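Local coordinates for DUF115 domain-containing protein (Magnetospirillum magneticum AMB-1, PDB 5MU5) that probably transfers a nonulosonic-acid-type sugar to flagellin as a Maf glycosyltransferase involved in the formation of the bacterial flagellum, at residues 254-259 and 366-371; 309-312 and 316-319; 331-336 and 359-364. All blocks are in the same frame, centred on the assembly; numbering follows the deposited sequence.

How the interactions relate
All three contacts lie in the MptE-like region, around the run of parallel strands 299-303, 319-322, 346-350 and 363-367 of the mixed sheet. Along the chain, the segments of interaction 1 bracket both others, and interaction 2 closes before interaction 3 opens. Interactions 1 and 3 share strand 363-367, and their centres are about 16 Å apart. Interactions 2 and 3 are closer, with centres about 13 Å apart, and touch through Leu311 CD1 and Val336 CG1 at 3.8 Å, where helices 307-312 and 327-340 pack. Interactions 1 and 2 stay about 10 Å apart at their nearest atoms. Together they pack helices and loops around strands 319-322 and 363-367, which flank strand 346-350 in the sheet.

Interaction 1 (254-259 and 366-371); sequences KNMRDG and YYFRPA
The last turn of helix 242-257 packs against the end of strand 363-367 and the residue just beyond it through two pairs, Asn255 with Tyr366 and Met256 with Phe368. Asn255 sets its side chain across the phenol end of Tyr366, the two side chains crossing at about a right angle with amide and ring planes 30° apart. Asn255 CG lies 3.6 Å from Tyr366 CZ, and Asn255 OD1 comes to 3.0 Å from Tyr366 OH. The amide is held chiefly from outside the pair, since Asn255 ND2 donates to the backbone oxygens of both Asn351 and Val353, which fixes its rotation. Arg358 NH1 donates to the backbone oxygen of Asn255 and makes a weak hydrogen bond to Tyr366 OH, so one guanidinium group spans both segments.

Strand 363-367 runs in the mixed sheet of the MptE-like region between parallel neighbours 346-350 and 262-263, and the second pair forms just beyond its end. It is a Met-aromatic contact made at the ring edge: Met256 SD lies near the plane of the Phe368 ring, 4.9 Å from its centroid and 84° off the normal. The sulfur is 3.7 Å from Phe368 CE2, while the terminal methyl Met256 CE reaches Phe368 CZ at 4.0 Å. A bend at the last torsion of Met256 (chi3 67°) lays the methyl across the ring edge, and the sulfur makes the closer approach. Phe378 of helix 373-378 touches both Met256 and Phe368, and Leu536 of helix 534-541 also packs on the methionine, in a buried setting.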
loop_
_atom_site.group_PDB
_atom_site.type_symbol
_atom_site.label_atom_id
_atom_site.label_comp_id
_atom_site.label_asym_id
_atom_site.label_seq_id
_atom_site.Cartn_x
_atom_site.Cartn_y
_atom_site.Cartn_z
ATOM N N LYS A 254 -2.488 -3.603 25.331
ATOM C CA LYS A 254 -3.361 -3.204 26.438
ATOM C C LYS A 254 -4.783 -3.669 26.231
ATOM O O LYS A 254 -5.452 -4.006 27.174
ATOM C CB LYS A 254 -3.374 -1.695 26.607
ATOM C CG LYS A 254 -2.020 -1.094 26.880
ATOM C CD LYS A 254 -1.458 -1.508 28.209
ATOM C CE LYS A 254 -2.215 -0.830 29.326
ATOM N NZ LYS A 254 -1.587 -1.157 30.624
ATOM N N ASN A 255 -5.246 -3.662 24.993
ATOM C CA ASN A 255 -6.586 -4.127 24.702
ATOM C C ASN A 255 -6.792 -5.603 25.013
ATOM O O ASN A 255 -7.886 -6.004 25.363
ATOM C CB ASN A 255 -6.919 -3.878 23.235
ATOM C CG ASN A 255 -7.331 -2.449 22.967
ATOM O OD1 ASN A 255 -7.882 -1.791 23.846
ATOM N ND2 ASN A 255 -7.088 -1.966 21.744
ATOM N N MET A 256 -5.750 -6.409 24.877
ATOM C CA MET A 256 -5.896 -7.849 25.016
ATOM C C MET A 256 -5.371 -8.453 26.292
ATOM O O MET A 256 -5.674 -9.600 26.573
ATOM C CB MET A 256 -5.201 -8.514 23.850
ATOM C CG MET A 256 -5.939 -8.305 22.549
ATOM S SD MET A 256 -4.912 -8.911 21.235
ATOM C CE MET A 256 -4.920 -10.681 21.588
ATOM N N ARG A 257 -4.574 -7.686 27.027
ATOM C CA ARG A 257 -3.929 -8.117 28.253
ATOM C C ARG A 257 -4.924 -8.658 29.277
ATOM O O ARG A 257 -4.799 -9.793 29.712
ATOM C CB ARG A 257 -3.182 -6.926 28.878
ATOM C CG ARG A 257 -2.390 -7.239 30.141
ATOM C CD ARG A 257 -1.173 -8.073 29.794
ATOM N NE ARG A 257 -0.498 -8.583 30.968
ATOM C CZ ARG A 257 -0.846 -9.687 31.626
ATOM N NH1 ARG A 257 -1.891 -10.416 31.243
ATOM N NH2 ARG A 257 -0.143 -10.057 32.686
ATOM N N ASP A 258 -5.897 -7.818 29.631
ATOM C CA ASP A 258 -6.834 -8.045 30.734
ATOM C C ASP A 258 -8.274 -8.027 30.281
ATOM O O ASP A 258 -8.585 -7.704 29.142
ATOM C CB ASP A 258 -6.765 -6.872 31.727
ATOM C CG ASP A 258 -5.389 -6.630 32.281
ATOM O OD1 ASP A 258 -4.992 -7.324 33.244
ATOM O OD2 ASP A 258 -4.722 -5.697 31.787
ATOM N N GLY A 259 -9.150 -8.340 31.228
ATOM C CA GLY A 259 -10.585 -8.132 31.097
ATOM C C GLY A 259 -11.352 -8.839 30.007
ATOM O O GLY A 259 -10.811 -9.567 29.156
ATOM N N TYR A 366 -13.221 -7.051 19.253
ATOM C CA TYR A 366 -12.125 -6.599 18.430
ATOM C C TYR A 366 -11.998 -7.424 17.157
ATOM O O TYR A 366 -12.235 -8.612 17.166
ATOM C CB TYR A 366 -10.788 -6.718 19.174
ATOM C CG TYR A 366 -10.679 -5.819 20.355
ATOM C CD1 TYR A 366 -10.705 -4.454 20.202
ATOM C CD2 TYR A 366 -10.563 -6.345 21.640
ATOM C CE1 TYR A 366 -10.617 -3.627 21.289
ATOM C CE2 TYR A 366 -10.488 -5.530 22.739
ATOM C CZ TYR A 366 -10.504 -4.178 22.558
ATOM O OH TYR A 366 -10.430 -3.368 23.649
ATOM N N TYR A 367 -11.593 -6.786 16.069
ATOM C CA TYR A 367 -11.145 -7.519 14.897
ATOM C C TYR A 367 -9.675 -7.116 14.726
ATOM O O TYR A 367 -9.224 -6.095 15.271
ATOM C CB TYR A 367 -11.979 -7.191 13.675
ATOM C CG TYR A 367 -11.702 -5.837 13.084
ATOM C CD1 TYR A 367 -12.345 -4.719 13.540
ATOM C CD2 TYR A 367 -10.769 -5.689 12.068
ATOM C CE1 TYR A 367 -12.065 -3.463 12.997
ATOM C CE2 TYR A 367 -10.493 -4.456 11.517
ATOM C CZ TYR A 367 -11.136 -3.348 11.987
ATOM O OH TYR A 367 -10.854 -2.134 11.405
ATOM N N PHE A 368 -8.928 -7.928 14.001
ATOM C CA PHE A 368 -7.513 -7.680 13.820
ATOM C C PHE A 368 -7.234 -6.990 12.512
ATOM O O PHE A 368 -7.493 -7.514 11.432
ATOM C CB PHE A 368 -6.711 -8.965 14.009
ATOM C CG PHE A 368 -6.707 -9.393 15.414
ATOM C CD1 PHE A 368 -7.745 -10.140 15.909
ATOM C CD2 PHE A 368 -5.741 -8.920 16.282
ATOM C CE1 PHE A 368 -7.795 -10.464 17.240
ATOM C CE2 PHE A 368 -5.762 -9.265 17.619
ATOM C CZ PHE A 368 -6.797 -10.037 18.098
ATOM N N ARG A 369 -6.733 -5.768 12.634
ATOM C CA ARG A 369 -6.434 -4.984 11.476
ATOM C C ARG A 369 -5.097 -5.420 10.859
ATOM O O ARG A 369 -4.078 -5.389 11.521
ATOM C CB ARG A 369 -6.424 -3.507 11.821
ATOM C CG ARG A 369 -6.583 -2.732 10.560
ATOM C CD ARG A 369 -6.560 -1.249 10.742
ATOM N NE ARG A 369 -6.816 -0.670 9.426
ATOM C CZ ARG A 369 -6.883 0.624 9.180
ATOM N NH1 ARG A 369 -6.724 1.482 10.171
ATOM N NH2 ARG A 369 -7.115 1.053 7.942
ATOM N N PRO A 370 -5.113 -5.830 9.587
ATOM C CA PRO A 370 -3.914 -6.396 8.982
ATOM C C PRO A 370 -2.811 -5.386 8.650
ATOM O O PRO A 370 -2.995 -4.182 8.810
ATOM C CB PRO A 370 -4.452 -7.073 7.706
ATOM C CG PRO A 370 -5.723 -6.371 7.388
ATOM C CD PRO A 370 -6.279 -5.866 8.683
ATOM N N ALA A 371 -1.651 -5.899 8.242
ATOM C CA ALA A 371 -0.557 -5.058 7.742
ATOM C C ALA A 371 0.038 -4.113 8.792
ATOM O O ALA A 371 0.374 -2.965 8.498
ATOM C CB ALA A 371 -1.024 -4.267 6.505
#

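Interaction 2 (309-312 and 316-319); sequences VLLA and QPDF
Helix 307-312 ends, and a short turn brings the chain back so that Leu311 and Gln316 have the closest CA atoms of the two segments, 6.3 Å apart. Gln316 and Pro317 are extended, and a kink at Asp318 (psi -40°) leads into strand 319-322, making this the return from helix to strand in a beta-alpha-beta unit whose first strand, 299-303, lies parallel beside 319-322.

Pro317 meets the helix through its ring carbons. Leu311 approaches with one branch: its CD2 methyl sits 3.7 Å from Pro317 CD, and the two side chains cross at about a right angle. A chi1 of -66° places Leu311 CG beside the backbone N, opposite the carbonyl carbon, and the leucine extends from the flank of the helix to deliver the methyl to the proline. Leu310, whose CB points toward the loop, makes the looser approach, its CD1 methyl 4.4 Å from Pro317 CG. Across the two segments the contact is apolar. Ile300 and Ser302 of strand 299-303 touch Leu310, and Phe340 and Phe342 pack on Leu311.

Polar groups of the loop are tied down separately. Asp318 forms a salt bridge with Lys518 of helix 515-528, and Gln316 NE2 donates to the backbone oxygen of Phe342. Within the loop itself, the same Gln316 NE2 donates to Pro317 O at 2.8 Å, with an N-H...O angle of 153° and the donor in the carbonyl plane.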
loop_
_atom_site.group_PDB
_atom_site.type_symbol
_atom_site.label_atom_id
_atom_site.label_comp_id
_atom_site.label_asym_id
_atom_site.label_seq_id
_atom_site.Cartn_x
_atom_site.Cartn_y
_atom_site.Cartn_z
ATOM N N VAL A 309 -25.880 11.725 16.472
ATOM C CA VAL A 309 -27.194 12.032 15.902
ATOM C C VAL A 309 -28.222 10.926 16.195
ATOM O O VAL A 309 -29.401 11.196 16.425
ATOM C CB VAL A 309 -27.119 12.365 14.383
ATOM C CG1 VAL A 309 -26.670 11.175 13.537
ATOM C CG2 VAL A 309 -28.476 12.885 13.899
ATOM N N LEU A 310 -27.778 9.680 16.211
ATOM C CA LEU A 310 -28.666 8.591 16.560
ATOM C C LEU A 310 -29.117 8.764 18.005
ATOM O O LEU A 310 -30.328 8.807 18.281
ATOM C CB LEU A 310 -27.988 7.236 16.354
ATOM C CG LEU A 310 -27.577 6.971 14.911
ATOM C CD1 LEU A 310 -26.671 5.769 14.811
ATOM C CD2 LEU A 310 -28.794 6.781 14.031
ATOM N N LEU A 311 -28.158 8.901 18.919
ATOM C CA LEU A 311 -28.500 8.990 20.338
ATOM C C LEU A 311 -29.318 10.236 20.684
ATOM O O LEU A 311 -30.271 10.136 21.435
ATOM C CB LEU A 311 -27.249 8.905 21.213
ATOM C CG LEU A 311 -26.524 7.563 21.160
ATOM C CD1 LEU A 311 -25.142 7.679 21.793
ATOM C CD2 LEU A 311 -27.334 6.459 21.831
ATOM N N ALA A 312 -28.967 11.393 20.132
ATOM C CA ALA A 312 -29.747 12.612 20.376
ATOM C C ALA A 312 -31.211 12.448 19.944
ATOM O O ALA A 312 -32.080 13.088 20.493
ATOM C CB ALA A 312 -29.116 13.805 19.668
ATOM N N GLN A 316 -31.098 3.719 19.465
ATOM C CA GLN A 316 -30.070 2.920 20.121
ATOM C C GLN A 316 -29.233 2.126 19.101
ATOM O O GLN A 316 -29.728 1.216 18.475
ATOM C CB GLN A 316 -30.739 1.958 21.111
ATOM C CG GLN A 316 -29.805 0.963 21.789
ATOM C CD GLN A 316 -28.749 1.635 22.654
ATOM O OE1 GLN A 316 -29.067 2.456 23.513
ATOM N NE2 GLN A 316 -27.486 1.278 22.443
ATOM N N PRO A 317 -27.956 2.483 18.922
ATOM C CA PRO A 317 -27.119 1.599 18.121
ATOM C C PRO A 317 -27.006 0.214 18.752
ATOM O O PRO A 317 -26.925 0.099 19.965
ATOM C CB PRO A 317 -25.738 2.255 18.162
ATOM C CG PRO A 317 -25.948 3.627 18.637
ATOM C CD PRO A 317 -27.237 3.675 19.385
ATOM N N ASP A 318 -26.994 -0.823 17.932
ATOM C CA ASP A 318 -26.737 -2.170 18.400
ATOM C C ASP A 318 -25.230 -2.348 18.434
ATOM O O ASP A 318 -24.670 -2.932 19.365
ATOM C CB ASP A 318 -27.405 -3.160 17.469
ATOM C CG ASP A 318 -28.952 -3.044 17.504
ATOM O OD1 ASP A 318 -29.537 -3.452 18.532
ATOM O OD2 ASP A 318 -29.575 -2.572 16.507
ATOM N N PHE A 319 -24.564 -1.806 17.420
ATOM C CA PHE A 319 -23.110 -1.824 17.363
ATOM C C PHE A 319 -22.577 -0.443 17.116
ATOM O O PHE A 319 -23.178 0.320 16.366
ATOM C CB PHE A 319 -22.609 -2.790 16.295
ATOM C CG PHE A 319 -23.010 -4.205 16.557
ATOM C CD1 PHE A 319 -22.436 -4.908 17.605
ATOM C CD2 PHE A 319 -23.979 -4.826 15.787
ATOM C CE1 PHE A 319 -22.802 -6.216 17.875
ATOM C CE2 PHE A 319 -24.354 -6.130 16.049
ATOM C CZ PHE A 319 -23.766 -6.822 17.106
#

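Interaction 3 (331-336 and 359-364); sequences RALAAV and DLFEDV
With CG anti to its carbonyl carbon (chi1 -50°) and an extended second torsion (chi2 173°), Leu360 sends both its methyls against helix 327-340 at Ala334. Leu360 CD1 lies 4.1 Å from Ala334 CB and also rests on the helix backbone, 3.8 Å from Ala334 N. Leu360 CD2 reaches the same alanine, at 4.2 Å from Ala334 CB. Leu360 CD1 thus lies slightly nearer to the backbone N and CA of Ala334 than to its CB.

One residue earlier on the helix, Leu333 points its CB toward the 359-364 segment and meets Leu360 and Phe361 there. Leu360 CD1 lies 4.0 Å from Leu333 CB. Leu333 CD1 comes less closely to the edge of the Phe361 ring, near its plane, at 4.4 Å from Phe361 CE1. Phe342 contacts Leu333 and also meets the Phe361 ring, with planes at about 40°, while Gln320 of strand 319-322 touches both Leu333 and Phe361.

The contact joins helix 327-340 to the loop leading into strand 363-367 of the mixed sheet. No hydrogen bond links the segments, so their association here rests on dispersion and partial burial of apolar surface.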
loop_
_atom_site.group_PDB
_atom_site.type_symbol
_atom_site.label_atom_id
_atom_site.label_comp_id
_atom_site.label_asym_id
_atom_site.label_seq_id
_atom_site.Cartn_x
_atom_site.Cartn_y
_atom_site.Cartn_z
ATOM N N ARG A 331 -11.519 10.609 22.686
ATOM C CA ARG A 331 -12.099 11.760 23.376
ATOM C C ARG A 331 -13.430 12.139 22.741
ATOM O O ARG A 331 -14.345 12.517 23.443
ATOM C CB ARG A 331 -11.140 12.958 23.477
ATOM C CG ARG A 331 -10.064 12.803 24.551
ATOM C CD ARG A 331 -9.205 14.061 24.672
ATOM N NE ARG A 331 -8.421 14.325 23.456
ATOM C CZ ARG A 331 -7.134 14.008 23.272
ATOM N NH1 ARG A 331 -6.416 13.412 24.231
ATOM N NH2 ARG A 331 -6.548 14.289 22.109
ATOM N N ALA A 332 -13.546 12.000 21.428
ATOM C CA ALA A 332 -14.822 12.270 20.738
ATOM C C ALA A 332 -15.913 11.284 21.209
ATOM O O ALA A 332 -17.008 11.688 21.591
ATOM C CB ALA A 332 -14.636 12.205 19.224
ATOM N N LEU A 333 -15.588 9.998 21.215
ATOM C CA LEU A 333 -16.509 8.990 21.716
ATOM C C LEU A 333 -16.899 9.223 23.153
ATOM O O LEU A 333 -18.063 9.075 23.501
ATOM C CB LEU A 333 -15.911 7.594 21.621
ATOM C CG LEU A 333 -16.247 6.785 20.385
ATOM C CD1 LEU A 333 -15.578 5.424 20.543
ATOM C CD2 LEU A 333 -17.754 6.631 20.225
ATOM N N ALA A 334 -15.921 9.548 23.991
ATOM C CA ALA A 334 -16.187 9.793 25.413
ATOM C C ALA A 334 -17.166 10.944 25.633
ATOM O O ALA A 334 -18.020 10.865 26.504
ATOM C CB ALA A 334 -14.885 10.066 26.165
ATOM N N ALA A 335 -17.023 12.021 24.859
ATOM C CA ALA A 335 -17.937 13.183 24.940
ATOM C C ALA A 335 -19.390 12.781 24.629
ATOM O O ALA A 335 -20.329 13.250 25.264
ATOM C CB ALA A 335 -17.473 14.286 23.985
ATOM N N VAL A 336 -19.566 11.897 23.653
ATOM C CA VAL A 336 -20.898 11.400 23.301
ATOM C C VAL A 336 -21.459 10.523 24.430
ATOM O O VAL A 336 -22.629 10.631 24.762
ATOM C CB VAL A 336 -20.885 10.610 21.984
ATOM C CG1 VAL A 336 -22.270 10.093 21.678
ATOM C CG2 VAL A 336 -20.370 11.468 20.829
ATOM N N ASP A 359 -13.655 1.101 28.516
ATOM C CA ASP A 359 -14.363 1.684 29.669
ATOM C C ASP A 359 -15.715 2.310 29.329
ATOM O O ASP A 359 -16.606 2.319 30.151
ATOM C CB ASP A 359 -13.537 2.798 30.319
ATOM C CG ASP A 359 -12.135 2.364 30.728
ATOM O OD1 ASP A 359 -11.895 1.154 30.926
ATOM O OD2 ASP A 359 -11.271 3.265 30.856
ATOM N N LEU A 360 -15.875 2.836 28.124
ATOM C CA LEU A 360 -17.116 3.513 27.758
ATOM C C LEU A 360 -18.238 2.554 27.430
ATOM O O LEU A 360 -19.381 2.977 27.254
ATOM C CB LEU A 360 -16.884 4.407 26.541
ATOM C CG LEU A 360 -15.689 5.355 26.632
ATOM C CD1 LEU A 360 -15.486 6.059 25.297
ATOM C CD2 LEU A 360 -15.880 6.345 27.770
ATOM N N PHE A 361 -17.914 1.274 27.312
ATOM C CA PHE A 361 -18.884 0.292 26.862
ATOM C C PHE A 361 -18.988 -0.902 27.769
ATOM O O PHE A 361 -17.993 -1.445 28.205
ATOM C CB PHE A 361 -18.517 -0.236 25.479
ATOM C CG PHE A 361 -18.700 0.761 24.404
ATOM C CD1 PHE A 361 -17.676 1.635 24.082
ATOM C CD2 PHE A 361 -19.894 0.835 23.714
ATOM C CE1 PHE A 361 -17.838 2.574 23.096
ATOM C CE2 PHE A 361 -20.061 1.771 22.721
ATOM C CZ PHE A 361 -19.034 2.642 22.412
ATOM N N GLU A 362 -20.221 -1.320 27.999
ATOM C CA GLU A 362 -20.494 -2.581 28.660
ATOM C C GLU A 362 -19.662 -3.729 28.059
ATOM O O GLU A 362 -19.066 -4.512 28.793
ATOM C CB GLU A 362 -21.998 -2.887 28.544
ATOM C CG GLU A 362 -22.836 -2.060 29.520
ATOM C CD GLU A 362 -24.318 -2.023 29.195
ATOM O OE1 GLU A 362 -24.758 -2.758 28.280
ATOM O OE2 GLU A 362 -25.041 -1.248 29.868
ATOM N N ASP A 363 -19.579 -3.774 26.726
ATOM C CA ASP A 363 -18.996 -4.901 26.012
ATOM C C ASP A 363 -18.235 -4.503 24.723
ATOM O O ASP A 363 -18.663 -3.620 23.965
ATOM C CB ASP A 363 -20.140 -5.849 25.695
ATOM C CG ASP A 363 -19.732 -6.966 24.801
ATOM O OD1 ASP A 363 -18.780 -7.713 25.129
ATOM O OD2 ASP A 363 -20.385 -7.110 23.755
ATOM N N VAL A 364 -17.132 -5.198 24.467
ATOM C CA VAL A 364 -16.202 -4.853 23.408
ATOM C C VAL A 364 -15.778 -6.070 22.593
ATOM O O VAL A 364 -15.394 -7.082 23.146
ATOM C CB VAL A 364 -14.933 -4.201 24.009
ATOM C CG1 VAL A 364 -13.947 -3.794 22.922
ATOM C CG2 VAL A 364 -15.304 -2.971 24.826
#